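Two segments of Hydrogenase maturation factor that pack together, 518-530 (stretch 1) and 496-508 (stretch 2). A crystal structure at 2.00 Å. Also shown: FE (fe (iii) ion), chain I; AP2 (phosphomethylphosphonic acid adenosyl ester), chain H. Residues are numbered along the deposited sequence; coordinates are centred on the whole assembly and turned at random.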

ATOM      1  N   TRP A 518      15.934  -2.253  18.086  1.00 23.03           N
ATOM      2  CA  TRP A 518      16.657  -1.441  17.109  1.00 22.74           C
ATOM      3  C   TRP A 518      15.661  -0.553  16.373  1.00 22.55           C
ATOM      4  O   TRP A 518      14.444  -0.742  16.507  1.00 23.63           O
ATOM      5  CB  TRP A 518      17.372  -2.336  16.099  1.00 22.64           C
ATOM      6  CG  TRP A 518      18.577  -3.078  16.613  1.00 23.59           C
ATOM      7  CD1 TRP A 518      18.983  -3.220  17.922  1.00 24.40           C
ATOM      8  CD2 TRP A 518      19.509  -3.837  15.820  1.00 23.72           C
ATOM      9  NE1 TRP A 518      20.112  -4.007  17.978  1.00 24.71           N
ATOM     10  CE2 TRP A 518      20.461  -4.389  16.708  1.00 24.74           C
ATOM     11  CE3 TRP A 518      19.636  -4.086  14.444  1.00 24.29           C
ATOM     12  CZ2 TRP A 518      21.533  -5.195  16.265  1.00 26.47           C
ATOM     13  CZ3 TRP A 518      20.704  -4.879  14.000  1.00 24.00           C
ATOM     14  CH2 TRP A 518      21.639  -5.416  14.912  1.00 25.78           C
ATOM     15  N   GLY A 519      16.146   0.395  15.579  1.00 21.68           N
ATOM     16  CA  GLY A 519      15.229   1.379  14.960  1.00 21.88           C
ATOM     17  C   GLY A 519      15.857   2.725  14.655  1.00 22.14           C
ATOM     18  O   GLY A 519      15.184   3.645  14.192  1.00 22.02           O
ATOM     19  N   ALA A 520      17.154   2.838  14.905  1.00 22.98           N
ATOM     20  CA  ALA A 520      17.902   4.011  14.502  1.00 24.33           C
ATOM     21  C   ALA A 520      19.281   3.545  14.088  1.00 25.59           C
ATOM     22  O   ALA A 520      20.293   3.893  14.714  1.00 27.06           O
ATOM     23  CB  ALA A 520      17.965   5.014  15.648  1.00 24.49           C
ATOM     24  N   GLU A 521      19.307   2.752  13.021  1.00 25.26           N
ATOM     25  CA  GLU A 521      20.486   1.974  12.655  1.00 26.12           C
ATOM     26  C   GLU A 521      21.078   2.422  11.329  1.00 26.44           C
ATOM     27  O   GLU A 521      20.344   2.782  10.408  1.00 25.88           O
ATOM     28  CB  GLU A 521      20.109   0.492  12.522  1.00 25.80           C
ATOM     29  CG  GLU A 521      19.154  -0.010  13.620  1.00 26.18           C
ATOM     30  CD  GLU A 521      19.722   0.203  14.997  1.00 27.06           C
ATOM     31  OE1 GLU A 521      19.015   0.793  15.850  1.00 26.57           O
ATOM     32  OE2 GLU A 521      20.891  -0.192  15.209  1.00 28.72           O
ATOM     33  N   ILE A 522      22.406   2.396  11.249  1.00 27.29           N
ATOM     34  CA  ILE A 522      23.089   2.493   9.972  1.00 28.74           C
ATOM     35  C   ILE A 522      23.819   1.184   9.763  1.00 28.87           C
ATOM     36  O   ILE A 522      24.616   0.740  10.599  1.00 29.02           O
ATOM     37  CB  ILE A 522      24.119   3.657   9.856  1.00 29.89           C
ATOM     38  CG1 ILE A 522      23.606   4.959  10.466  1.00 31.53           C
ATOM     39  CG2 ILE A 522      24.550   3.853   8.375  1.00 30.93           C
ATOM     40  CD1 ILE A 522      22.439   5.534   9.842  1.00 33.51           C
ATOM     41  N   LEU A 523      23.513   0.559   8.645  1.00 28.82           N
ATOM     42  CA  LEU A 523      24.107  -0.706   8.283  1.00 29.60           C
ATOM     43  C   LEU A 523      24.932  -0.519   7.031  1.00 30.03           C
ATOM     44  O   LEU A 523      24.711   0.423   6.260  1.00 30.15           O
ATOM     45  CB  LEU A 523      22.997  -1.718   7.980  1.00 29.10           C
ATOM     46  CG  LEU A 523      21.844  -1.810   8.976  1.00 30.09           C
ATOM     47  CD1 LEU A 523      20.821  -2.855   8.491  1.00 31.24           C
ATOM     48  CD2 LEU A 523      22.382  -2.158  10.393  1.00 29.19           C
ATOM     49  N   VAL A 524      25.890  -1.412   6.835  1.00 30.28           N
ATOM     50  CA  VAL A 524      26.384  -1.670   5.501  1.00 30.86           C
ATOM     51  C   VAL A 524      25.861  -3.058   5.152  1.00 30.99           C
ATOM     52  O   VAL A 524      26.159  -4.031   5.849  1.00 30.73           O
ATOM     53  CB  VAL A 524      27.909  -1.606   5.423  1.00 32.07           C
ATOM     54  CG1 VAL A 524      28.389  -2.120   4.072  1.00 33.21           C
ATOM     55  CG2 VAL A 524      28.395  -0.167   5.673  1.00 31.45           C
ATOM     56  N   CYS A 525      25.042  -3.145   4.110  1.00 30.90           N
ATOM     57  CA  CYS A 525      24.474  -4.436   3.744  1.00 31.55           C
ATOM     58  C   CYS A 525      24.318  -4.678   2.259  1.00 31.01           C
ATOM     59  O   CYS A 525      24.255  -3.746   1.450  1.00 30.42           O
ATOM     60  CB  CYS A 525      23.137  -4.665   4.441  1.00 31.18           C
ATOM     61  SG  CYS A 525      21.927  -3.374   4.209  1.00 34.50           S
ATOM     62  N   ASP A 526      24.272  -5.955   1.913  1.00 31.23           N
ATOM     63  CA  ASP A 526      23.852  -6.356   0.580  1.00 31.70           C
ATOM     64  C   ASP A 526      22.611  -7.210   0.776  1.00 30.46           C
ATOM     65  O   ASP A 526      21.978  -7.122   1.816  1.00 29.16           O
ATOM     66  CB  ASP A 526      24.979  -7.090  -0.172  1.00 32.90           C
ATOM     67  CG  ASP A 526      25.556  -8.276   0.605  1.00 35.10           C
ATOM     68  OD1 ASP A 526      24.888  -8.821   1.511  1.00 34.56           O
ATOM     69  OD2 ASP A 526      26.707  -8.671   0.299  1.00 40.34           O
ATOM     70  N   LEU A 527      22.272  -8.054  -0.193  1.00 30.65           N
ATOM     71  CA  LEU A 527      21.071  -8.874  -0.060  1.00 30.15           C
ATOM     72  C   LEU A 527      21.336 -10.150   0.746  1.00 31.10           C
ATOM     73  O   LEU A 527      20.428 -10.937   0.981  1.00 31.97           O
ATOM     74  CB  LEU A 527      20.498  -9.219  -1.441  1.00 30.26           C
ATOM     75  CG  LEU A 527      19.921  -8.096  -2.326  1.00 30.60           C
ATOM     76  CD1 LEU A 527      19.452  -8.645  -3.668  1.00 29.37           C
ATOM     77  CD2 LEU A 527      18.771  -7.370  -1.633  1.00 29.55           C
ATOM     78  N   LYS A 528      22.575 -10.383   1.152  1.00 31.42           N
ATOM     79  CA  LYS A 528      22.859 -11.627   1.859  1.00 32.25           C
ATOM     80  C   LYS A 528      23.446 -11.482   3.263  1.00 31.79           C
ATOM     81  O   LYS A 528      23.681 -12.490   3.934  1.00 32.56           O
ATOM     82  CB  LYS A 528      23.746 -12.540   1.005  1.00 33.41           C
ATOM     83  CG  LYS A 528      25.052 -11.915   0.528  1.00 35.28           C
ATOM     84  CD  LYS A 528      25.751 -12.859  -0.480  1.00 40.42           C
ATOM     85  CE  LYS A 528      27.007 -12.226  -1.070  1.00 42.59           C
ATOM     86  NZ  LYS A 528      27.698 -13.157  -2.013  1.00 47.93           N
ATOM     87  N   SER A 529      23.706 -10.247   3.689  1.00 31.43           N
ATOM     88  CA  SER A 529      24.344  -9.975   4.987  1.00 31.52           C
ATOM     89  C   SER A 529      24.239  -8.499   5.325  1.00 30.97           C
ATOM     90  O   SER A 529      23.979  -7.672   4.446  1.00 30.09           O
ATOM     91  CB  SER A 529      25.832 -10.343   4.936  1.00 33.60           C
ATOM     92  OG  SER A 529      26.495  -9.521   3.984  1.00 34.31           O
ATOM     93  N   PHE A 530      24.467  -8.178   6.595  1.00 30.50           N
ATOM     94  CA  PHE A 530      24.549  -6.796   7.044  1.00 30.41           C
ATOM     95  C   PHE A 530      25.624  -6.657   8.111  1.00 31.26           C
ATOM     96  O   PHE A 530      25.948  -7.626   8.807  1.00 31.30           O
ATOM     97  CB  PHE A 530      23.186  -6.303   7.559  1.00 28.99           C
ATOM     98  CG  PHE A 530      22.821  -6.836   8.919  1.00 30.28           C
ATOM     99  CD1 PHE A 530      23.189  -6.145  10.083  1.00 31.13           C
ATOM    100  CD2 PHE A 530      22.120  -8.016   9.045  1.00 29.61           C
ATOM    101  CE1 PHE A 530      22.868  -6.647  11.349  1.00 32.04           C
ATOM    102  CE2 PHE A 530      21.781  -8.509  10.303  1.00 32.47           C
ATOM    103  CZ  PHE A 530      22.153  -7.827  11.454  1.00 30.83           C
TER
HETATM  104 FE    FE I 807      10.047  -1.438  10.909  1.00 27.79          FE
HETATM  105  PB  AP2 H 806       8.243  -0.948  13.576  1.00 38.84           P
HETATM  106  O1B AP2 H 806       8.621   0.336  14.271  1.00 38.10           O
HETATM  107  O2B AP2 H 806       9.292  -1.573  12.709  1.00 34.03           O
HETATM  108  O3B AP2 H 806       7.534  -1.903  14.504  1.00 40.69           O
HETATM  109  C3A AP2 H 806       6.938  -0.404  12.442  1.00 34.10           C
HETATM  110  PA  AP2 H 806       7.488   0.692  11.101  1.00 34.45           P
HETATM  111  O1A AP2 H 806       6.235   0.732  10.237  1.00 30.12           O
HETATM  112  O2A AP2 H 806       8.817   0.357  10.469  1.00 29.34           O
HETATM  113  O5' AP2 H 806       7.712   2.127  11.816  1.00 34.22           O
HETATM  114  C5' AP2 H 806       6.559   2.817  12.284  1.00 36.48           C
HETATM  115  C4' AP2 H 806       7.084   3.893  13.207  1.00 37.36           C
HETATM  116  O4' AP2 H 806       7.691   4.931  12.436  1.00 37.86           O
HETATM  117  C3' AP2 H 806       5.983   4.576  13.993  1.00 38.49           C
HETATM  118  O3' AP2 H 806       5.582   3.775  15.110  1.00 39.84           O
HETATM  119  C2' AP2 H 806       6.687   5.862  14.375  1.00 39.11           C
HETATM  120  O2' AP2 H 806       7.489   5.569  15.526  1.00 38.39           O
HETATM  121  C1' AP2 H 806       7.563   6.167  13.152  1.00 37.66           C
HETATM  122  N9  AP2 H 806       6.863   7.221  12.363  1.00 37.59           N
HETATM  123  C8  AP2 H 806       5.666   7.130  11.732  1.00 37.42           C
HETATM  124  N7  AP2 H 806       5.309   8.309  11.155  1.00 37.34           N
HETATM  125  C5  AP2 H 806       6.296   9.190  11.411  1.00 37.29           C
HETATM  126  C6  AP2 H 806       6.562  10.617  11.100  1.00 37.62           C
HETATM  127  N6  AP2 H 806       5.688  11.355  10.370  1.00 36.46           N
HETATM  128  N1  AP2 H 806       7.717  11.157  11.579  1.00 37.69           N
HETATM  129  C2  AP2 H 806       8.616  10.441  12.289  1.00 36.89           C
HETATM  130  N3  AP2 H 806       8.428   9.144  12.618  1.00 36.25           N
HETATM  131  C4  AP2 H 806       7.308   8.480  12.213  1.00 36.56           C
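Stretch 2 496-508: NLDEKVIGIAYDG

Stretch 2 enters as loop and becomes a strand at Val 501, running antiparallel to strand 521-525; the two axes approach to 4.6 Å, with 152° between their N-to-C directions. Leu 497 and Asp 498 meet Leu 527, in the loop after the strand: Leu 497 O and Asp 498 OD2 each lie 3.7 Å from Leu 527 CD1, and a water bridges Asp 498 OD2 to Leu 527 N. Glu 499 turns its CA-to-CB bond away and contributes backbone, its O lying 3.6 Å from Asp 526 CA in a CA-H...O contact. Lys 500 is exposed and points its CA-to-CB bond sideways; its NZ lies 4.1 Å from Asp 526 OD2, beyond a salt bridge.

From here the pairing alternates strictly. Val 501 N gives a hydrogen bond to Cys 525 O (2.8 Å) and Val 501 O accepts one from Cys 525 N (3.1 Å). Ile 502, opposite Val 524 in a non-hydrogen-bonded pair, sets its CG2 3.8 Å from Ile 522 CG2. Gly 503 closes the next ring with Leu 523, N to O and O to N both at 2.8 Å; a CB here would come tight against Cys 525 SG, at 3.4 Å. Ile 504 faces Ile 522, CG1 to CD1 at 3.7 Å. Ala 505 repeats the pair of hydrogen bonds with Glu 521: Ala 505 N to Glu 521 O is 2.9 Å, Ala 505 O to Glu 521 N 3.1 Å. Tyr 506 shares a face with Ile 502 and Ile 504, and its CE1 reaches within 4.0 Å of Ile 522 CD1, so one isoleucine touches all three side chains.

Asp 507 N donates a hydrogen bond to Gly 519 O at 2.8 Å. Gly 519 has phi 152°, and a CB there would clash with Asp 507 O. Asp 507 OD2 binds the iron at 2.1 Å, and Gly 508 N makes a weak hydrogen bond to AP2 O1B (2.8 Å).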

ATOM      1  N   ASN A 496      16.366  -2.741  -8.027  1.00 35.23           N
ATOM      2  CA  ASN A 496      17.269  -3.752  -8.602  1.00 36.67           C
ATOM      3  C   ASN A 496      18.716  -3.630  -8.119  1.00 36.81           C
ATOM      4  O   ASN A 496      19.662  -3.821  -8.884  1.00 37.41           O
ATOM      5  CB  ASN A 496      17.195  -3.733 -10.141  1.00 38.83           C
ATOM      6  CG  ASN A 496      15.761  -3.787 -10.648  1.00 40.52           C
ATOM      7  OD1 ASN A 496      15.310  -2.894 -11.375  1.00 45.23           O
ATOM      8  ND2 ASN A 496      15.032  -4.817 -10.243  1.00 40.73           N
ATOM      9  N   LEU A 497      18.880  -3.307  -6.838  1.00 35.48           N
ATOM     10  CA  LEU A 497      20.208  -3.205  -6.262  1.00 35.51           C
ATOM     11  C   LEU A 497      20.602  -4.544  -5.666  1.00 35.43           C
ATOM     12  O   LEU A 497      19.784  -5.224  -5.026  1.00 33.82           O
ATOM     13  CB  LEU A 497      20.291  -2.095  -5.208  1.00 34.62           C
ATOM     14  CG  LEU A 497      19.897  -0.684  -5.647  1.00 36.20           C
ATOM     15  CD1 LEU A 497      19.898   0.265  -4.455  1.00 35.16           C
ATOM     16  CD2 LEU A 497      20.800  -0.158  -6.777  1.00 39.65           C
ATOM     17  N   ASP A 498      21.866  -4.905  -5.885  1.00 36.65           N
ATOM     18  CA  ASP A 498      22.403  -6.201  -5.494  1.00 37.61           C
ATOM     19  C   ASP A 498      23.909  -6.031  -5.280  1.00 38.34           C
ATOM     20  O   ASP A 498      24.736  -6.594  -6.023  1.00 39.09           O
ATOM     21  CB  ASP A 498      22.109  -7.238  -6.590  1.00 39.32           C
ATOM     22  CG  ASP A 498      22.663  -8.624  -6.266  1.00 42.19           C
ATOM     23  OD1 ASP A 498      22.894  -9.394  -7.222  1.00 47.02           O
ATOM     24  OD2 ASP A 498      22.871  -8.951  -5.076  1.00 43.97           O
ATOM     25  N   GLU A 499      24.238  -5.222  -4.276  1.00 36.48           N
ATOM     26  CA  GLU A 499      25.607  -4.865  -3.914  1.00 37.15           C
ATOM     27  C   GLU A 499      25.531  -4.253  -2.519  1.00 35.44           C
ATOM     28  O   GLU A 499      24.438  -3.984  -2.018  1.00 33.40           O
ATOM     29  CB  GLU A 499      26.181  -3.843  -4.896  1.00 38.37           C
ATOM     30  CG  GLU A 499      25.468  -2.465  -4.875  1.00 38.20           C
ATOM     31  CD  GLU A 499      25.903  -1.584  -6.038  1.00 43.05           C
ATOM     32  OE1 GLU A 499      26.724  -0.660  -5.826  1.00 42.96           O
ATOM     33  OE2 GLU A 499      25.435  -1.838  -7.173  1.00 43.43           O
ATOM     34  N   LYS A 500      26.682  -4.040  -1.889  1.00 35.69           N
ATOM     35  CA  LYS A 500      26.712  -3.418  -0.574  1.00 34.60           C
ATOM     36  C   LYS A 500      26.340  -1.940  -0.659  1.00 33.70           C
ATOM     37  O   LYS A 500      26.914  -1.193  -1.437  1.00 34.80           O
ATOM     38  CB  LYS A 500      28.085  -3.586   0.085  1.00 36.25           C
ATOM     39  CG  LYS A 500      28.307  -4.938   0.764  1.00 37.71           C
ATOM     40  CD  LYS A 500      29.727  -5.016   1.294  1.00 42.84           C
ATOM     41  CE  LYS A 500      30.255  -6.450   1.342  1.00 47.42           C
ATOM     42  NZ  LYS A 500      29.819  -7.160   2.569  1.00 49.29           N
ATOM     43  N   VAL A 501      25.362  -1.532   0.137  1.00 31.24           N
ATOM     44  CA  VAL A 501      24.943  -0.145   0.201  1.00 30.82           C
ATOM     45  C   VAL A 501      25.045   0.320   1.650  1.00 29.84           C
ATOM     46  O   VAL A 501      25.146  -0.504   2.566  1.00 29.96           O
ATOM     47  CB  VAL A 501      23.464   0.037  -0.291  1.00 29.85           C
ATOM     48  CG1 VAL A 501      23.330  -0.341  -1.754  1.00 31.22           C
ATOM     49  CG2 VAL A 501      22.467  -0.786   0.564  1.00 29.38           C
ATOM     50  N   ILE A 502      25.017   1.632   1.858  1.00 29.43           N
ATOM     51  CA  ILE A 502      24.813   2.192   3.195  1.00 28.46           C
ATOM     52  C   ILE A 502      23.313   2.227   3.462  1.00 27.56           C
ATOM     53  O   ILE A 502      22.566   2.875   2.732  1.00 27.73           O
ATOM     54  CB  ILE A 502      25.415   3.605   3.296  1.00 29.35           C
ATOM     55  CG1 ILE A 502      26.943   3.523   3.126  1.00 30.99           C
ATOM     56  CG2 ILE A 502      25.029   4.255   4.605  1.00 27.87           C
ATOM     57  CD1 ILE A 502      27.624   4.858   2.765  1.00 31.91           C
ATOM     58  N   GLY A 503      22.872   1.509   4.492  1.00 26.72           N
ATOM     59  CA  GLY A 503      21.449   1.346   4.758  1.00 25.97           C
ATOM     60  C   GLY A 503      21.106   2.136   6.007  1.00 25.88           C
ATOM     61  O   GLY A 503      21.664   1.887   7.073  1.00 26.50           O
ATOM     62  N   ILE A 504      20.208   3.106   5.867  1.00 25.44           N
ATOM     63  CA  ILE A 504      19.751   3.905   7.004  1.00 24.72           C
ATOM     64  C   ILE A 504      18.321   3.440   7.324  1.00 23.89           C
ATOM     65  O   ILE A 504      17.389   3.701   6.575  1.00 23.24           O
ATOM     66  CB  ILE A 504      19.834   5.411   6.670  1.00 25.67           C
ATOM     67  CG1 ILE A 504      21.311   5.762   6.367  1.00 28.01           C
ATOM     68  CG2 ILE A 504      19.248   6.250   7.811  1.00 25.84           C
ATOM     69  CD1 ILE A 504      21.567   7.116   5.809  1.00 31.36           C
ATOM     70  N   ALA A 505      18.181   2.701   8.413  1.00 22.87           N
ATOM     71  CA  ALA A 505      16.925   2.076   8.756  1.00 22.55           C
ATOM     72  C   ALA A 505      16.408   2.721  10.041  1.00 22.38           C
ATOM     73  O   ALA A 505      16.898   2.437  11.143  1.00 22.52           O
ATOM     74  CB  ALA A 505      17.119   0.590   8.930  1.00 23.16           C
ATOM     75  N   TYR A 506      15.439   3.617   9.891  1.00 22.19           N
ATOM     76  CA  TYR A 506      14.916   4.366  11.041  1.00 22.48           C
ATOM     77  C   TYR A 506      13.455   3.970  11.215  1.00 22.59           C
ATOM     78  O   TYR A 506      12.669   4.081  10.283  1.00 22.34           O
ATOM     79  CB  TYR A 506      15.039   5.889  10.831  1.00 21.95           C
ATOM     80  CG  TYR A 506      16.446   6.471  10.935  1.00 22.64           C
ATOM     81  CD1 TYR A 506      17.536   5.681  11.340  1.00 21.08           C
ATOM     82  CD2 TYR A 506      16.671   7.827  10.685  1.00 23.94           C
ATOM     83  CE1 TYR A 506      18.817   6.221  11.494  1.00 22.32           C
ATOM     84  CE2 TYR A 506      17.948   8.387  10.818  1.00 23.74           C
ATOM     85  CZ  TYR A 506      19.018   7.571  11.219  1.00 23.51           C
ATOM     86  OH  TYR A 506      20.270   8.113  11.347  1.00 25.06           O
ATOM     87  N   ASP A 507      13.101   3.475  12.392  1.00 23.45           N
ATOM     88  CA  ASP A 507      11.697   3.127  12.687  1.00 25.03           C
ATOM     89  C   ASP A 507      11.435   3.098  14.189  1.00 25.89           C
ATOM     90  O   ASP A 507      12.254   3.606  14.960  1.00 24.99           O
ATOM     91  CB  ASP A 507      11.228   1.833  11.968  1.00 25.21           C
ATOM     92  CG  ASP A 507      11.924   0.555  12.451  1.00 27.73           C
ATOM     93  OD1 ASP A 507      12.670   0.545  13.470  1.00 28.61           O
ATOM     94  OD2 ASP A 507      11.717  -0.486  11.783  1.00 25.96           O
ATOM     95  N   GLY A 508      10.294   2.537  14.599  1.00 26.89           N
ATOM     96  CA  GLY A 508       9.929   2.461  16.017  1.00 28.63           C
ATOM     97  C   GLY A 508      10.537   1.293  16.786  1.00 30.10           C
ATOM     98  O   GLY A 508      11.224   1.481  17.809  1.00 29.85           O
TER
HETATM   99  O   HOH W   1      23.699  -8.704  -2.677  1.00 22.41           O